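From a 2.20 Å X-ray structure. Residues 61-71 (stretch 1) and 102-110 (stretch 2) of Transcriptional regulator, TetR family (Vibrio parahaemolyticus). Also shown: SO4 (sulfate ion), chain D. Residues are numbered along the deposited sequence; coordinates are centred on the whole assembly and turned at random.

Stretch 1, residues 61-71: EVRLNVAKRIA
Stretch 2 (102-110) NLNAISNRV

Stretch 1 is helical throughout and belongs to a longer helix that extends beyond both of its ends. Its phi/psi values stay near -60/-45. Stretch 2 is helical from Asn102 to Ser107 and then leaves the helix. The two helix axes approach to 9.9 Å, and their N-to-C directions differ by 137°, so the helices run roughly antiparallel, crossing at a wide angle. The register is set by two CA pairs: Val66 CA lies 6.0 Å from Leu103 CA, and Arg63 CA lies 7.0 Å from Val110 CA. No hydrogen bond crosses between the stretches. Apolar packing holds them, burying 455 Å² summed over both sides.

Asn102 opens stretch 2 with its CA-to-CB bond sideways and makes no contact with stretch 1. Its backbone O accepts from Ile106 N at 2.8 Å, starting the helical pattern.

Leu103 has the largest covered area, 108 Å². Its rotamer is m, t. The CA-to-CB bond points sideways, but the end of the side chain comes nearer to stretch 1. Leu103 CB packs on Ile70 CG1 at 3.7 Å, and Leu103 CD2 lies 4.1 Å from Val66 CG1. Leu103 CD2 also sits over one face of the Arg69 guanidinium, 3.5 Å from Arg69 CZ. That face is flat and can lie against a methyl while the nitrogens keep their in-plane directions for polar partners; Arg69 NH1 has one elsewhere in the structure. Arg69 is exposed, with chi1 m, chi2 -138° and chi3 m. Val66 and Ile70, one turn apart, both point toward stretch 2. Val66 is t; Ile70 is m, t.

Asn104 and Ala105 make no contact with stretch 1. The CA-to-CB bond of Asn104 points away.

Ile106 is buried, rotamer m, t, and points toward stretch 1. Ile106 CG2 meets Val66 CG2 at 3.8 Å and Val62 CG1, more loosely, at 4.4 Å. Val62 is also t. These branched side chains bring methyl groups close to the backbone and suit a buried site packed by methyl groups.

Ser107 points toward stretch 1 with chi1 p. Its OG donates to Leu103 O at 3.0 Å, so the hydroxyl is satisfied within its own helix. The small side chain then packs with apolar neighbours: Ser107 CB is 4.1 Å from Val66 CG1, and Ser107 OG is 3.8 Å from Ile70 CD1.

Asn108 (phi/psi -68/5) and Arg109 (-118/-62) do not touch stretch 1. Arg109 NE donates to SO4 O3 at 2.9 Å with an angle of 169°. The oxygen lies at the guanidinium edge, near its plane. The sulfate probably comes from the crystallisation liquor.

Val110 has a positive phi of 18° and chi1 t. Its CG1 packs on Arg63 CD at 3.7 Å. Arg63 is m, t, t, with chi4 103°; its CA-to-CB bond is sideways, but its end comes nearer. Arg63 NE is buried by the contact and has no partner in the model.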

# COMPACT_ATOMS: atom_id res chain seq x y z
N GLU A 61 10.30 -18.40 -0.50
CA GLU A 61 10.02 -18.95 0.82
C GLU A 61 9.90 -17.80 1.78
O GLU A 61 9.14 -17.87 2.72
CB GLU A 61 11.14 -19.88 1.30
CG GLU A 61 11.25 -21.16 0.52
CD GLU A 61 9.92 -21.90 0.53
OE1 GLU A 61 9.37 -22.10 1.64
OE2 GLU A 61 9.40 -22.23 -0.57
N VAL A 62 10.66 -16.74 1.56
CA VAL A 62 10.51 -15.54 2.37
C VAL A 62 9.08 -14.97 2.20
O VAL A 62 8.36 -14.77 3.17
CB VAL A 62 11.63 -14.49 2.06
CG1 VAL A 62 11.22 -13.10 2.51
CG2 VAL A 62 12.94 -14.91 2.74
N ARG A 63 8.65 -14.76 0.96
CA ARG A 63 7.28 -14.22 0.73
C ARG A 63 6.25 -15.07 1.44
O ARG A 63 5.35 -14.53 2.10
CB ARG A 63 6.92 -14.15 -0.75
CG ARG A 63 7.82 -13.22 -1.56
CD ARG A 63 7.46 -13.25 -3.05
NE ARG A 63 8.55 -12.65 -3.83
CZ ARG A 63 9.46 -13.32 -4.54
NH1 ARG A 63 9.44 -14.66 -4.66
NH2 ARG A 63 10.41 -12.63 -5.17
N LEU A 64 6.37 -16.39 1.32
CA LEU A 64 5.33 -17.26 1.89
C LEU A 64 5.38 -17.20 3.39
O LEU A 64 4.32 -17.23 4.05
CB LEU A 64 5.45 -18.72 1.43
CG LEU A 64 5.17 -18.92 -0.07
CD1 LEU A 64 5.44 -20.36 -0.53
CD2 LEU A 64 3.75 -18.43 -0.42
N ASN A 65 6.59 -17.10 3.94
CA ASN A 65 6.74 -17.08 5.38
C ASN A 65 6.19 -15.75 5.97
O ASN A 65 5.50 -15.75 7.02
CB ASN A 65 8.22 -17.30 5.79
CG ASN A 65 8.43 -17.19 7.30
OD1 ASN A 65 7.94 -18.02 8.06
ND2 ASN A 65 9.16 -16.19 7.73
N VAL A 66 6.50 -14.63 5.29
CA VAL A 66 5.95 -13.31 5.70
C VAL A 66 4.39 -13.29 5.65
O VAL A 66 3.72 -12.92 6.61
CB VAL A 66 6.54 -12.19 4.83
CG1 VAL A 66 5.67 -10.91 4.96
CG2 VAL A 66 8.01 -11.94 5.23
N ALA A 67 3.83 -13.79 4.57
CA ALA A 67 2.37 -13.95 4.47
C ALA A 67 1.80 -14.79 5.63
O ALA A 67 0.75 -14.48 6.21
CB ALA A 67 1.99 -14.56 3.11
N LYS A 68 2.52 -15.83 6.02
CA LYS A 68 1.98 -16.70 7.08
C LYS A 68 1.97 -15.97 8.41
O LYS A 68 1.05 -16.09 9.21
CB LYS A 68 2.79 -18.00 7.16
CG LYS A 68 2.34 -18.99 8.29
CD LYS A 68 0.78 -19.15 8.40
CE LYS A 68 0.32 -20.62 8.53
NZ LYS A 68 1.05 -21.38 9.62
N ARG A 69 3.01 -15.19 8.65
CA ARG A 69 3.12 -14.47 9.90
C ARG A 69 2.07 -13.36 9.98
O ARG A 69 1.41 -13.18 11.01
CB ARG A 69 4.53 -13.91 10.05
CG ARG A 69 5.61 -15.02 10.19
CD ARG A 69 6.59 -14.65 11.21
NE ARG A 69 7.64 -13.81 10.66
CZ ARG A 69 8.16 -12.73 11.24
NH1 ARG A 69 9.14 -12.10 10.63
NH2 ARG A 69 7.70 -12.26 12.41
N ILE A 70 1.91 -12.63 8.88
CA ILE A 70 0.89 -11.59 8.79
C ILE A 70 -0.48 -12.23 9.10
O ILE A 70 -1.18 -11.76 10.01
CB ILE A 70 0.94 -10.87 7.45
CG1 ILE A 70 2.22 -10.04 7.39
CG2 ILE A 70 -0.29 -9.93 7.28
CD1 ILE A 70 2.56 -9.53 5.99
N ALA A 71 -0.78 -13.35 8.45
CA ALA A 71 -2.08 -14.02 8.66
C ALA A 71 -2.33 -14.38 10.11
O ALA A 71 -3.44 -14.15 10.63
CB ALA A 71 -2.24 -15.25 7.76
N ASN A 102 8.64 -5.21 10.59
CA ASN A 102 9.31 -5.88 9.47
C ASN A 102 8.33 -6.52 8.47
O ASN A 102 8.60 -6.50 7.27
CB ASN A 102 10.25 -6.99 9.98
CG ASN A 102 11.61 -6.48 10.43
OD1 ASN A 102 11.77 -5.32 10.82
ND2 ASN A 102 12.61 -7.36 10.37
N LEU A 103 7.25 -7.13 8.96
CA LEU A 103 6.30 -7.83 8.11
C LEU A 103 5.74 -6.83 7.09
O LEU A 103 5.74 -7.07 5.88
CB LEU A 103 5.16 -8.46 8.94
CG LEU A 103 5.58 -9.63 9.83
CD1 LEU A 103 4.38 -10.17 10.60
CD2 LEU A 103 6.25 -10.75 9.03
N ASN A 104 5.28 -5.70 7.59
CA ASN A 104 4.82 -4.65 6.70
C ASN A 104 5.92 -4.20 5.75
O ASN A 104 5.69 -4.06 4.54
CB ASN A 104 4.31 -3.45 7.49
CG ASN A 104 2.88 -3.60 7.91
OD1 ASN A 104 2.37 -4.72 8.06
ND2 ASN A 104 2.20 -2.49 8.09
N ALA A 105 7.11 -3.99 6.31
CA ALA A 105 8.23 -3.49 5.53
C ALA A 105 8.51 -4.40 4.31
O ALA A 105 8.65 -3.93 3.16
CB ALA A 105 9.47 -3.35 6.43
N ILE A 106 8.54 -5.70 4.56
CA ILE A 106 8.90 -6.68 3.54
C ILE A 106 7.82 -6.83 2.48
O ILE A 106 8.12 -6.87 1.28
CB ILE A 106 9.16 -8.06 4.19
CG1 ILE A 106 10.40 -7.99 5.07
CG2 ILE A 106 9.35 -9.14 3.12
CD1 ILE A 106 10.41 -9.06 6.15
N SER A 107 6.58 -6.91 2.93
CA SER A 107 5.49 -7.21 2.03
C SER A 107 5.11 -5.98 1.21
O SER A 107 4.49 -6.13 0.17
CB SER A 107 4.29 -7.76 2.78
OG SER A 107 3.73 -6.77 3.61
N ASN A 108 5.49 -4.78 1.66
CA ASN A 108 5.32 -3.58 0.83
C ASN A 108 6.21 -3.54 -0.41
O ASN A 108 6.21 -2.56 -1.12
CB ASN A 108 5.54 -2.29 1.64
CG ASN A 108 4.25 -1.76 2.28
OD1 ASN A 108 3.42 -2.54 2.76
ND2 ASN A 108 4.09 -0.43 2.28
N ARG A 109 6.95 -4.60 -0.67
CA ARG A 109 7.80 -4.68 -1.85
C ARG A 109 7.33 -5.84 -2.75
O ARG A 109 6.88 -5.61 -3.88
CB ARG A 109 9.26 -4.86 -1.41
CG ARG A 109 9.58 -4.16 -0.08
CD ARG A 109 10.96 -4.49 0.43
NE ARG A 109 12.02 -3.78 -0.30
CZ ARG A 109 12.72 -2.74 0.15
NH1 ARG A 109 13.65 -2.19 -0.62
NH2 ARG A 109 12.51 -2.22 1.36
N VAL A 110 7.40 -7.06 -2.20
CA VAL A 110 7.17 -8.32 -2.95
C VAL A 110 7.26 -8.21 -4.47
O VAL A 110 8.01 -7.39 -5.02
CB VAL A 110 5.82 -8.96 -2.56
CG1 VAL A 110 5.47 -10.11 -3.49
CG2 VAL A 110 5.85 -9.42 -1.09
S SO4 D . 13.58 -4.60 -3.96
O1 SO4 D . 13.40 -5.82 -4.73
O2 SO4 D . 14.84 -4.68 -3.23
O3 SO4 D . 12.43 -4.43 -3.06
O4 SO4 D . 13.70 -3.46 -4.87